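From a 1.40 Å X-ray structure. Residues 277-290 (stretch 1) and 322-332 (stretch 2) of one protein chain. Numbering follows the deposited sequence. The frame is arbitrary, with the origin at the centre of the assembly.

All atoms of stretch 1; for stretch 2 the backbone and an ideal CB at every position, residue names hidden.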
ATOM      1  N   PHE A 277     -13.509 -15.066  -3.504  1.00 10.49           N
ATOM      2  CA  PHE A 277     -13.452 -14.198  -2.335  1.00  9.18           C
ATOM      3  C   PHE A 277     -14.333 -13.001  -2.611  1.00 10.25           C
ATOM      4  O   PHE A 277     -14.614 -12.599  -3.737  1.00 10.49           O
ATOM      5  CB  PHE A 277     -11.981 -13.736  -2.197  1.00 10.88           C
ATOM      6  CG  PHE A 277     -11.030 -14.826  -1.790  1.00 11.19           C
ATOM      7  CD1 PHE A 277     -11.280 -15.690  -0.691  1.00 12.28           C
ATOM      8  CD2 PHE A 277      -9.831 -14.936  -2.432  1.00 16.49           C
ATOM      9  CE1 PHE A 277     -10.329 -16.689  -0.355  1.00 14.72           C
ATOM     10  CE2 PHE A 277      -8.878 -15.939  -2.047  1.00 15.16           C
ATOM     11  CZ  PHE A 277      -9.142 -16.760  -1.025  1.00 14.01           C
ATOM     12  N   HIS A 278     -14.793 -12.441  -1.501  1.00  9.73           N
ATOM     13  CA  HIS A 278     -15.662 -11.228  -1.549  1.00 10.36           C
ATOM     14  C   HIS A 278     -16.895 -11.466  -2.365  1.00  9.48           C
ATOM     15  O   HIS A 278     -17.339 -10.661  -3.192  1.00 10.48           O
ATOM     16  CB  HIS A 278     -14.830  -9.998  -1.998  1.00  9.24           C
ATOM     17  CG  HIS A 278     -13.842  -9.632  -0.970  1.00 10.09           C
ATOM     18  ND1 HIS A 278     -14.306  -9.065   0.226  1.00 11.45           N
ATOM     19  CD2 HIS A 278     -12.524  -9.853  -0.809  1.00 11.45           C
ATOM     20  CE1 HIS A 278     -13.270  -8.885   1.029  1.00 12.58           C
ATOM     21  NE2 HIS A 278     -12.166  -9.384   0.442  1.00 13.52           N
ATOM     22  N   SER A 279     -17.560 -12.607  -2.051  1.00  9.97           N
ATOM     23  CA  SER A 279     -18.829 -12.985  -2.647  1.00  9.57           C
ATOM     24  C   SER A 279     -19.595 -13.755  -1.554  1.00 10.17           C
ATOM     25  O   SER A 279     -19.018 -14.233  -0.597  1.00 10.69           O
ATOM     26  CB  SER A 279     -18.640 -13.858  -3.911  1.00 11.06           C
ATOM     27  OG  SER A 279     -18.445 -15.237  -3.565  1.00 11.56           O
ATOM     28  N   PRO A 280     -20.891 -14.010  -1.815  1.00  9.11           N
ATOM     29  CA  PRO A 280     -21.680 -14.881  -0.927  1.00 11.80           C
ATOM     30  C   PRO A 280     -21.129 -16.274  -0.720  1.00 11.79           C
ATOM     31  O   PRO A 280     -21.497 -16.889   0.276  1.00 12.29           O
ATOM     32  CB  PRO A 280     -23.052 -14.926  -1.578  1.00 10.94           C
ATOM     33  CG  PRO A 280     -23.151 -13.555  -2.282  1.00 11.45           C
ATOM     34  CD  PRO A 280     -21.744 -13.284  -2.789  1.00 10.52           C
ATOM     35  N   LEU A 281     -20.289 -16.764  -1.614  1.00 10.42           N
ATOM     36  CA  LEU A 281     -19.704 -18.137  -1.406  1.00 11.46           C
ATOM     37  C   LEU A 281     -18.770 -18.165  -0.239  1.00 11.44           C
ATOM     38  O   LEU A 281     -18.351 -19.226   0.228  1.00 11.98           O
ATOM     39  CB  LEU A 281     -18.963 -18.636  -2.652  1.00 12.62           C
ATOM     40  CG  LEU A 281     -19.960 -18.806  -3.772  1.00 14.44           C
ATOM     41  CD1 LEU A 281     -19.224 -19.256  -4.981  1.00 18.86           C
ATOM     42  CD2 LEU A 281     -21.093 -19.858  -3.372  1.00 24.87           C
ATOM     43  N   MET A 282     -18.390 -17.013   0.317  1.00 10.84           N
ATOM     44  CA  MET A 282     -17.600 -16.916   1.562  1.00 11.58           C
ATOM     45  C   MET A 282     -18.453 -16.860   2.831  1.00 11.76           C
ATOM     46  O   MET A 282     -17.810 -16.794   3.901  1.00 13.68           O
ATOM     47  CB  MET A 282     -16.627 -15.709   1.494  1.00 12.36           C
ATOM     48  CG  MET A 282     -15.712 -15.699   0.299  1.00 13.35           C
ATOM     49  SD  MET A 282     -14.748 -17.268   0.017  1.00 15.46           S
ATOM     50  CE  MET A 282     -13.844 -17.077   1.510  1.00 16.53           C
ATOM     51  N   ALA A 283     -19.756 -17.026   2.727  1.00 12.41           N
ATOM     52  CA  ALA A 283     -20.557 -16.938   3.970  1.00 13.96           C
ATOM     53  C   ALA A 283     -20.162 -18.004   5.035  1.00 14.43           C
ATOM     54  O   ALA A 283     -20.112 -17.671   6.200  1.00 14.69           O
ATOM     55  CB  ALA A 283     -22.032 -17.047   3.599  1.00 15.75           C
ATOM     56  N   PRO A 284     -19.829 -19.233   4.638  1.00 14.69           N
ATOM     57  CA  PRO A 284     -19.392 -20.211   5.665  1.00 15.52           C
ATOM     58  C   PRO A 284     -18.152 -19.739   6.402  1.00 16.40           C
ATOM     59  O   PRO A 284     -18.012 -19.820   7.718  1.00 17.91           O
ATOM     60  CB  PRO A 284     -19.134 -21.504   4.834  1.00 16.50           C
ATOM     61  CG  PRO A 284     -19.998 -21.418   3.742  1.00 17.07           C
ATOM     62  CD  PRO A 284     -19.939 -19.890   3.339  1.00 16.81           C
ATOM     63  N   ALA A 285     -17.154 -19.195   5.687  1.00 14.68           N
ATOM     64  CA  ALA A 285     -15.946 -18.637   6.284  1.00 15.36           C
ATOM     65  C   ALA A 285     -16.232 -17.448   7.198  1.00 15.53           C
ATOM     66  O   ALA A 285     -15.597 -17.325   8.272  1.00 16.63           O
ATOM     67  CB  ALA A 285     -14.948 -18.232   5.222  1.00 14.60           C
ATOM     68  N   ALA A 286     -17.213 -16.633   6.832  1.00 15.84           N
ATOM     69  CA  ALA A 286     -17.575 -15.504   7.677  1.00 16.51           C
ATOM     70  C   ALA A 286     -18.109 -15.951   9.015  1.00 17.90           C
ATOM     71  O   ALA A 286     -17.887 -15.280  10.030  1.00 17.50           O
ATOM     72  CB  ALA A 286     -18.609 -14.625   6.913  1.00 16.45           C
ATOM     73  N   GLU A 287     -18.859 -17.051   9.045  1.00 18.68           N
ATOM     74  CA  GLU A 287     -19.323 -17.597  10.334  1.00 20.80           C
ATOM     75  C   GLU A 287     -18.216 -18.072  11.234  1.00 22.27           C
ATOM     76  O   GLU A 287     -18.242 -17.881  12.474  1.00 22.64           O
ATOM     77  CB  GLU A 287     -20.333 -18.717  10.023  1.00 23.10           C
ATOM     78  CG  GLU A 287     -21.022 -19.341  11.308  1.00 32.64           C
ATOM     79  CD  GLU A 287     -22.024 -20.508  11.003  1.00 41.42           C
ATOM     80  OE1 GLU A 287     -21.890 -21.208   9.969  1.00 42.65           O
ATOM     81  OE2 GLU A 287     -22.948 -20.725  11.839  1.00 45.38           O
ATOM     82  N   ALA A 288     -17.218 -18.717  10.673  1.00 20.84           N
ATOM     83  CA  ALA A 288     -16.101 -19.148  11.463  1.00 21.12           C
ATOM     84  C   ALA A 288     -15.290 -17.923  11.963  1.00 20.33           C
ATOM     85  O   ALA A 288     -14.880 -17.801  13.166  1.00 21.38           O
ATOM     86  CB  ALA A 288     -15.161 -20.101  10.643  1.00 21.93           C
ATOM     87  N   LEU A 289     -15.094 -16.918  11.116  1.00 18.22           N
ATOM     88  CA  LEU A 289     -14.439 -15.702  11.530  1.00 19.21           C
ATOM     89  C   LEU A 289     -15.212 -15.040  12.647  1.00 19.30           C
ATOM     90  O   LEU A 289     -14.558 -14.488  13.582  1.00 19.31           O
ATOM     91  CB  LEU A 289     -14.270 -14.772  10.338  1.00 18.34           C
ATOM     92  CG  LEU A 289     -13.480 -13.533  10.632  1.00 21.65           C
ATOM     93  CD1 LEU A 289     -12.055 -13.873  11.067  1.00 20.49           C
ATOM     94  CD2 LEU A 289     -13.503 -12.610   9.477  1.00 22.22           C
ATOM     95  N   ARG A 290     -16.549 -15.076  12.589  1.00 18.90           N
ATOM     96  CA  ARG A 290     -17.292 -14.454  13.701  1.00 18.24           C
ATOM     97  C   ARG A 290     -16.872 -15.063  15.037  1.00 19.92           C
ATOM     98  O   ARG A 290     -16.755 -14.334  16.049  1.00 20.55           O
ATOM     99  CB  ARG A 290     -18.770 -14.672  13.497  1.00 17.63           C
ATOM    100  CG  ARG A 290     -19.625 -13.981  14.599  1.00 22.26           C
ATOM    101  CD  ARG A 290     -21.110 -14.188  14.369  1.00 26.01           C
ATOM    102  NE  ARG A 290     -21.662 -13.334  13.314  1.00 28.87           N
ATOM    103  CZ  ARG A 290     -22.060 -12.074  13.494  1.00 28.65           C
ATOM    104  NH1 ARG A 290     -21.921 -11.507  14.699  1.00 31.55           N
ATOM    105  NH2 ARG A 290     -22.550 -11.379  12.475  1.00 35.23           N
ATOM    106  N   UNK A 322     -18.559  -5.762  11.114  1.00 15.83           N
ATOM    107  CA  UNK A 322     -17.939  -5.210   9.912  1.00 15.50           C
ATOM    108  C   UNK A 322     -16.986  -6.242   9.365  1.00 14.63           C
ATOM    109  O   UNK A 322     -16.997  -6.497   8.104  1.00 13.93           O
ATOM    110  CB  UNK A 322     -17.216  -3.892  10.199  1.00 15.50           C
ATOM    111  N   UNK A 323     -16.177  -6.905  10.173  1.00 14.29           N
ATOM    112  CA  UNK A 323     -15.154  -7.846   9.650  1.00 15.06           C
ATOM    113  C   UNK A 323     -15.853  -9.088   9.190  1.00 14.19           C
ATOM    114  O   UNK A 323     -15.282  -9.804   8.347  1.00 16.12           O
ATOM    115  CB  UNK A 323     -14.095  -8.188  10.700  1.00 15.06           C
ATOM    116  N   UNK A 324     -17.044  -9.436   9.644  1.00 15.13           N
ATOM    117  CA  UNK A 324     -17.778 -10.603   9.133  1.00 14.66           C
ATOM    118  C   UNK A 324     -18.369 -10.249   7.799  1.00 14.42           C
ATOM    119  O   UNK A 324     -18.141 -11.042   6.822  1.00 15.06           O
ATOM    120  CB  UNK A 324     -18.871 -11.056  10.103  1.00 14.66           C
ATOM    121  N   UNK A 325     -19.121  -9.177   7.630  1.00 13.70           N
ATOM    122  CA  UNK A 325     -19.643  -8.824   6.316  1.00 14.16           C
ATOM    123  C   UNK A 325     -18.557  -8.438   5.330  1.00 13.02           C
ATOM    124  O   UNK A 325     -18.845  -8.425   4.122  1.00 13.59           O
ATOM    125  CB  UNK A 325     -20.643  -7.673   6.447  1.00 14.16           C
ATOM    126  N   UNK A 326     -17.355  -8.133   5.781  1.00 11.78           N
ATOM    127  CA  UNK A 326     -16.208  -7.928   4.850  1.00 10.56           C
ATOM    128  C   UNK A 326     -16.068  -9.120   3.953  1.00 11.86           C
ATOM    129  O   UNK A 326     -15.750  -8.886   2.780  1.00 12.34           O
ATOM    130  CB  UNK A 326     -14.899  -7.694   5.607  1.00 10.56           C
ATOM    131  N   UNK A 327     -16.293 -10.315   4.442  1.00 10.78           N
ATOM    132  CA  UNK A 327     -15.898 -11.478   3.630  1.00 11.81           C
ATOM    133  C   UNK A 327     -16.868 -11.733   2.499  1.00 10.78           C
ATOM    134  O   UNK A 327     -16.439 -12.262   1.470  1.00 11.21           O
ATOM    135  CB  UNK A 327     -15.794 -12.730   4.503  1.00 11.81           C
ATOM    136  N   UNK A 328     -18.157 -11.355   2.661  1.00  9.58           N
ATOM    137  CA  UNK A 328     -19.122 -11.629   1.651  1.00  9.84           C
ATOM    138  C   UNK A 328     -19.356 -10.482   0.672  1.00 10.84           C
ATOM    139  O   UNK A 328     -19.842 -10.629  -0.408  1.00 10.77           O
ATOM    140  CB  UNK A 328     -20.442 -12.011   2.323  1.00  9.84           C
ATOM    141  N   UNK A 329     -19.114  -9.263   1.186  1.00 10.08           N
ATOM    142  CA  UNK A 329     -19.323  -8.031   0.433  1.00 11.42           C
ATOM    143  C   UNK A 329     -18.089  -7.595  -0.383  1.00 10.41           C
ATOM    144  O   UNK A 329     -16.973  -8.123  -0.195  1.00 11.71           O
ATOM    145  CB  UNK A 329     -19.719  -6.912   1.398  1.00 11.42           C
ATOM    146  N   UNK A 330     -18.276  -6.533  -1.176  1.00  9.99           N
ATOM    147  CA  UNK A 330     -17.149  -6.094  -2.044  1.00 10.01           C
ATOM    148  C   UNK A 330     -16.124  -5.296  -1.261  1.00 10.31           C
ATOM    149  O   UNK A 330     -16.444  -4.658  -0.239  1.00 10.87           O
ATOM    150  CB  UNK A 330     -17.663  -5.250  -3.213  1.00 10.01           C
ATOM    151  N   UNK A 331     -14.923  -5.250  -1.746  1.00  9.94           N
ATOM    152  CA  UNK A 331     -13.836  -4.394  -1.232  1.00  9.75           C
ATOM    153  C   UNK A 331     -13.971  -3.054  -1.895  1.00 11.24           C
ATOM    154  O   UNK A 331     -13.845  -2.856  -3.132  1.00 10.60           O
ATOM    155  CB  UNK A 331     -12.453  -4.995  -1.490  1.00  9.75           C
ATOM    156  N   UNK A 332     -14.270  -2.037  -1.081  1.00 10.83           N
ATOM    157  CA  UNK A 332     -14.534  -0.665  -1.573  1.00 11.60           C
ATOM    158  C   UNK A 332     -13.319   0.160  -1.558  1.00 10.74           C
ATOM    159  O   UNK A 332     -13.213   1.214  -0.847  1.00 11.70           O
ATOM    160  CB  UNK A 332     -15.615   0.031  -0.743  1.00 11.60           C
TER

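Two helices, 283-290 and 322-328, run nearly antiparallel, 163° between their directions, with axes only 8.4 Å apart. Such closeness suits small residues, and stretch 1 supplies alanines along its helix.

Position 322 has nothing of stretch 1 within 5.5 Å of its ideal CB, so this contact sets no preference. It is V322.

At 323 the CB points sideways, and the ideal CB lies 4.6 Å from L289 CD2. An apolar side chain would suit the neighbouring leucine; the visible atoms do not fix its size. L323 CB stays 4.7 Å from L289 CD2, its side chain's nearest approach; the backbone comes closer, L323 O to L289 CD2 at 3.5 Å.

Position 324 also points sideways, its ideal CB 4.3 Å from A286 O and 4.4 Å from R290 NH2. Between an alanine and a folded arginine, a compact aliphatic side chain fits well; an acid might also be considered near the guanidinium. V324 CG1 packs on A286 CB at 3.8 Å, while CG2 reaches R290 CB at 3.6 Å and lies over one face of the guanidinium.

Position 325 points away and meets no part of stretch 1, leaving polar and charged residues free to serve. R325 occupies it.

At 326 the ideal CB is 5.0 Å from H278 CE1, so a medium or long side chain could run past the imidazole. In Q326, CG comes within 3.9 Å of H278 CE1, and the amide is hydrogen-bonded elsewhere in the structure.

Position 327 looks onto a hydrophobic patch: its ideal CB is 4.2 Å from A286 CB and 4.3 Å from M282 CB. Leucine, isoleucine or methionine would all be plausible. L327 CD2 lies 4.1 Å from A285 CB, and both CD1 (3.8 Å) and CD2 (4.0 Å) reach L289 CD2. A water accepts from H278 N (2.9 Å) and donates to L327 O (2.8 Å).

At 328 the ideal CB is 3.9 Å from S279 O and 4.5 Å from P280 CA, close quarters that favour a small or beta-branched residue. T328 places CG2 3.7 Å from A283 N and turns OG1 back to its own helix in a weak hydrogen bond to R325 O at 3.3 Å.

Position 329, at phi/psi -89/175, does not demand glycine, and its ideal CB would meet nothing of stretch 1. What matters is the carbonyl: in G329, O accepts a hydrogen bond from H278 ND1 at 2.9 Å.

The phi of -79° at 330 permits proline, and the CB points away. P330 fits that extended backbone.

Position 331 has its ideal CB 4.7 Å from H278 CE1, inviting an aliphatic group onto the imidazole. V331 sets CG2 3.3 Å from the centroid of the H278 ring, a CH-pi contact squarely over the face.

Position 332 is out of reach of stretch 1, which sets no preference. R332 uses its NH1 in a hydrogen bond elsewhere in the structure.

Stretch 2 322-332: VLVRQLTGPVR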
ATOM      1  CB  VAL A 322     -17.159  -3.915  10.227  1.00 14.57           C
ATOM      2  CG1 VAL A 322     -16.382  -3.398   9.001  1.00 15.77           C
ATOM      3  CG2 VAL A 322     -18.079  -2.788  10.591  1.00 18.99           C
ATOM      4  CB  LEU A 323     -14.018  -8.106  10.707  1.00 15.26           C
ATOM      5  CG  LEU A 323     -13.209  -6.821  10.909  1.00 19.02           C
ATOM      6  CD1 LEU A 323     -12.066  -7.110  11.880  1.00 24.56           C
ATOM      7  CD2 LEU A 323     -12.616  -6.218   9.567  1.00 17.69           C
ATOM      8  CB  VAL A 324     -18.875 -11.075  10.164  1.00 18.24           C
ATOM      9  CG1 VAL A 324     -19.752 -12.058   9.537  1.00 19.08           C
ATOM     10  CG2 VAL A 324     -18.181 -11.740  11.413  1.00 18.85           C
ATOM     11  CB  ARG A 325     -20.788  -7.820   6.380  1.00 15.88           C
ATOM     12  CG  ARG A 325     -20.377  -6.434   6.691  1.00 15.95           C
ATOM     13  CD  ARG A 325     -21.626  -5.564   6.426  1.00 17.42           C
ATOM     14  NE  ARG A 325     -21.419  -4.141   6.770  1.00 18.84           N
ATOM     15  CZ  ARG A 325     -21.558  -3.619   7.983  1.00 20.90           C
ATOM     16  NH1 ARG A 325     -21.947  -4.318   9.034  1.00 20.79           N
ATOM     17  NH2 ARG A 325     -21.397  -2.285   8.098  1.00 25.13           N
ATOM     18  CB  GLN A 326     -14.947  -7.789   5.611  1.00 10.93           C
ATOM     19  CG  GLN A 326     -13.711  -7.550   4.710  1.00 12.31           C
ATOM     20  CD  GLN A 326     -12.473  -7.167   5.440  1.00 12.70           C
ATOM     21  OE1 GLN A 326     -12.051  -7.887   6.350  1.00 16.35           O
ATOM     22  NE2 GLN A 326     -11.872  -6.047   5.092  1.00 13.86           N
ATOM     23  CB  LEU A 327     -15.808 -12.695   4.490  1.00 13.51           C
ATOM     24  CG  LEU A 327     -14.409 -12.996   5.067  1.00 16.55           C
ATOM     25  CD1 LEU A 327     -13.677 -11.910   5.787  1.00 18.73           C
ATOM     26  CD2 LEU A 327     -14.470 -14.203   5.947  1.00 17.83           C
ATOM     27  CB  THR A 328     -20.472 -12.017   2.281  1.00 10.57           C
ATOM     28  OG1 THR A 328     -20.738 -11.049   3.285  1.00 14.33           O
ATOM     29  CG2 THR A 328     -20.343 -13.406   2.966  1.00 14.06           C
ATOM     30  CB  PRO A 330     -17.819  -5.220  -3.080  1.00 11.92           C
ATOM     31  CG  PRO A 330     -19.013  -4.649  -2.314  1.00 13.16           C
ATOM     32  CD  PRO A 330     -19.545  -5.879  -1.527  1.00 10.70           C
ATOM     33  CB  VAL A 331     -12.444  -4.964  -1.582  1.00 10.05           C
ATOM     34  CG1 VAL A 331     -11.311  -3.995  -1.072  1.00 11.43           C
ATOM     35  CG2 VAL A 331     -12.259  -6.342  -1.023  1.00 11.15           C
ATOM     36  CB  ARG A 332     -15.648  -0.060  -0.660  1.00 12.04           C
ATOM     37  CG  ARG A 332     -16.951  -0.921  -0.779  1.00 12.84           C
ATOM     38  CD  ARG A 332     -18.144  -0.175  -0.093  1.00 14.40           C
ATOM     39  NE  ARG A 332     -19.364  -0.927  -0.409  1.00 15.00           N
ATOM     40  CZ  ARG A 332     -19.919  -0.972  -1.622  1.00 15.67           C
ATOM     41  NH1 ARG A 332     -19.495  -0.208  -2.595  1.00 16.92           N
ATOM     42  NH2 ARG A 332     -20.951  -1.763  -1.847  1.00 18.30           N
TER
HETATM   43  O   HOH W   1     -13.776 -12.955   1.161  1.00 14.97           O
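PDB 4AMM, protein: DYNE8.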